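Local atomic coordinates of Ent-copalyl diphosphate synthase (Streptomyces platensis, PDB entry 5BP8), a protein that is a mainly helical protein of the terpenoid-synthase type, with a region related to the C-terminal domain of squalene-hopene cyclases. Residues Ala136-Asn139 against Thr140-Ala144. Sequence-based numbering, arbitrary orientation.
Sequences ADIN and TRLAA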
ATOM      1  N   ALA A 136      12.048  15.518  14.302  1.00 18.42           N
ATOM      2  CA  ALA A 136      13.354  15.891  14.862  1.00 19.71           C
ATOM      3  C   ALA A 136      14.232  16.575  13.814  1.00 20.25           C
ATOM      4  O   ALA A 136      14.877  17.579  14.125  1.00 19.96           O
ATOM      5  CB  ALA A 136      14.079  14.679  15.454  1.00 20.80           C
ATOM      6  N   ASP A 137      14.235  16.083  12.572  1.00 18.97           N
ATOM      7  CA  ASP A 137      15.055  16.724  11.531  1.00 20.09           C
ATOM      8  C   ASP A 137      14.516  18.104  11.180  1.00 19.74           C
ATOM      9  O   ASP A 137      15.296  19.040  10.961  1.00 20.16           O
ATOM     10  CB  ASP A 137      15.154  15.852  10.276  1.00 20.85           C
ATOM     11  CG  ASP A 137      16.176  14.713  10.425  1.00 23.47           C
ATOM     12  OD1 ASP A 137      17.038  14.786  11.336  1.00 26.74           O
ATOM     13  OD2 ASP A 137      16.148  13.782   9.598  1.00 25.89           O
ATOM     14  N   ILE A 138      13.195  18.237  11.150  1.00 18.28           N
ATOM     15  CA  ILE A 138      12.575  19.560  10.927  1.00 18.23           C
ATOM     16  C   ILE A 138      13.012  20.534  12.024  1.00 19.41           C
ATOM     17  O   ILE A 138      13.494  21.629  11.742  1.00 19.19           O
ATOM     18  CB  ILE A 138      11.043  19.476  10.865  1.00 17.56           C
ATOM     19  CG1 ILE A 138      10.632  18.777   9.560  1.00 16.97           C
ATOM     20  CG2 ILE A 138      10.422  20.883  10.939  1.00 17.95           C
ATOM     21  CD1 ILE A 138       9.166  18.376   9.531  1.00 17.15           C
ATOM     22  N   ASN A 139      12.925  20.108  13.272  1.00 19.56           N
ATOM     23  CA  ASN A 139      13.309  20.990  14.354  1.00 20.37           C
ATOM     24  C   ASN A 139      14.786  21.379  14.297  1.00 20.59           C
ATOM     25  O   ASN A 139      15.125  22.524  14.560  1.00 21.32           O
ATOM     26  CB  ASN A 139      12.922  20.394  15.708  1.00 20.96           C
ATOM     27  CG  ASN A 139      11.455  20.535  15.971  1.00 21.54           C
ATOM     28  OD1 ASN A 139      10.843  21.525  15.543  1.00 22.75           O
ATOM     29  ND2 ASN A 139      10.865  19.567  16.672  1.00 21.20           N
ATOM     30  N   THR A 140      15.638  20.450  13.890  1.00 20.18           N
ATOM     31  CA  THR A 140      17.046  20.762  13.672  1.00 21.81           C
ATOM     32  C   THR A 140      17.229  21.833  12.616  1.00 22.42           C
ATOM     33  O   THR A 140      17.997  22.809  12.822  1.00 22.09           O
ATOM     34  CB  THR A 140      17.835  19.474  13.341  1.00 21.57           C
ATOM     35  OG1 THR A 140      17.759  18.614  14.485  1.00 22.66           O
ATOM     36  CG2 THR A 140      19.273  19.771  13.038  1.00 23.70           C
ATOM     37  N   ARG A 141      16.520  21.689  11.496  1.00 22.07           N
ATOM     38  CA  ARG A 141      16.595  22.675  10.427  1.00 22.92           C
ATOM     39  C   ARG A 141      16.044  24.033  10.854  1.00 22.64           C
ATOM     40  O   ARG A 141      16.604  25.060  10.482  1.00 23.87           O
ATOM     41  CB  ARG A 141      15.852  22.209   9.181  1.00 23.44           C
ATOM     42  CG  ARG A 141      16.395  20.929   8.577  1.00 25.42           C
ATOM     43  CD  ARG A 141      17.645  21.159   7.787  1.00 29.62           C
ATOM     44  NE  ARG A 141      18.099  19.894   7.213  1.00 35.21           N
ATOM     45  CZ  ARG A 141      19.292  19.721   6.645  1.00 40.92           C
ATOM     46  NH1 ARG A 141      20.173  20.734   6.568  1.00 42.56           N
ATOM     47  NH2 ARG A 141      19.613  18.521   6.166  1.00 42.79           N
ATOM     48  N   LEU A 142      14.958  24.035  11.631  1.00 21.28           N
ATOM     49  CA  LEU A 142      14.372  25.284  12.124  1.00 21.97           C
ATOM     50  C   LEU A 142      15.321  26.039  13.038  1.00 23.62           C
ATOM     51  O   LEU A 142      15.389  27.290  13.000  1.00 23.88           O
ATOM     52  CB  LEU A 142      13.055  25.023  12.865  1.00 21.23           C
ATOM     53  CG  LEU A 142      11.907  24.537  11.979  1.00 20.43           C
ATOM     54  CD1 LEU A 142      10.667  24.216  12.803  1.00 20.33           C
ATOM     55  CD2 LEU A 142      11.551  25.541  10.904  1.00 20.95           C
ATOM     56  N   ALA A 143      16.044  25.295  13.868  1.00 23.68           N
ATOM     57  CA  ALA A 143      17.009  25.920  14.793  1.00 25.72           C
ATOM     58  C   ALA A 143      18.130  26.587  14.014  1.00 27.29           C
ATOM     59  O   ALA A 143      18.671  27.589  14.460  1.00 28.30           O
ATOM     60  CB  ALA A 143      17.583  24.894  15.764  1.00 26.51           C
ATOM     61  N   ALA A 144      18.472  26.029  12.859  1.00 27.42           N
ATOM     62  CA  ALA A 144      19.563  26.540  12.019  1.00 28.43           C
ATOM     63  C   ALA A 144      19.153  27.664  11.087  1.00 30.55           C
ATOM     64  O   ALA A 144      20.018  28.332  10.540  1.00 30.63           O
ATOM     65  CB  ALA A 144      20.166  25.408  11.202  1.00 28.73           C
TER
HETATM   66  O   HOH W   1      17.911  15.891  13.671  1.00 28.14           O
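Thr140 turns OG1 back along the helix, beside its own backbone N (chi1 -63°), which brings the hydroxyl 3.1 Å from Ala136 O; on Ile138 it is CG2 that lies anti to the backbone N, and this methyl meets Leu142 CD1 at 3.8 Å. These i to i+4 pairs illustrate how a short length of helix 127-144 can serve two environments. On its polar side, a water donates to Asp137 OD1 at 2.7 Å and hydrogen-bonds Thr140 OG1 at 2.8 Å, so the carboxylate and the hydroxyl are joined i to i+3 through solvent. The other carboxylate oxygen, Asp137 OD2, forms a salt bridge with Arg198. On the apolar side Ile138 and Leu142 lie alongside each other with their branches heading out together, and both pack on Leu109 of helix 98-116, while Ile138 also reaches Leu76 of helix 72-86. Asn139 OD1 passes 3.8 Å from Leu142 CD1 but accepts its hydrogen bond from Leu161 N. Beneath the side chains run the i to i+4 backbone hydrogen bonds, with Leu142 N donating to Ile138 O at 2.8 Å, with an N-H...O angle of 159°. The chemistry implies a divided surface: dispersion forces seat the Ile138-Leu142 ridge against neighbouring helices, whereas the bond to Arg198, outside this pair of segments, and the water probably restrain the rotation of the Asp137 carboxylate.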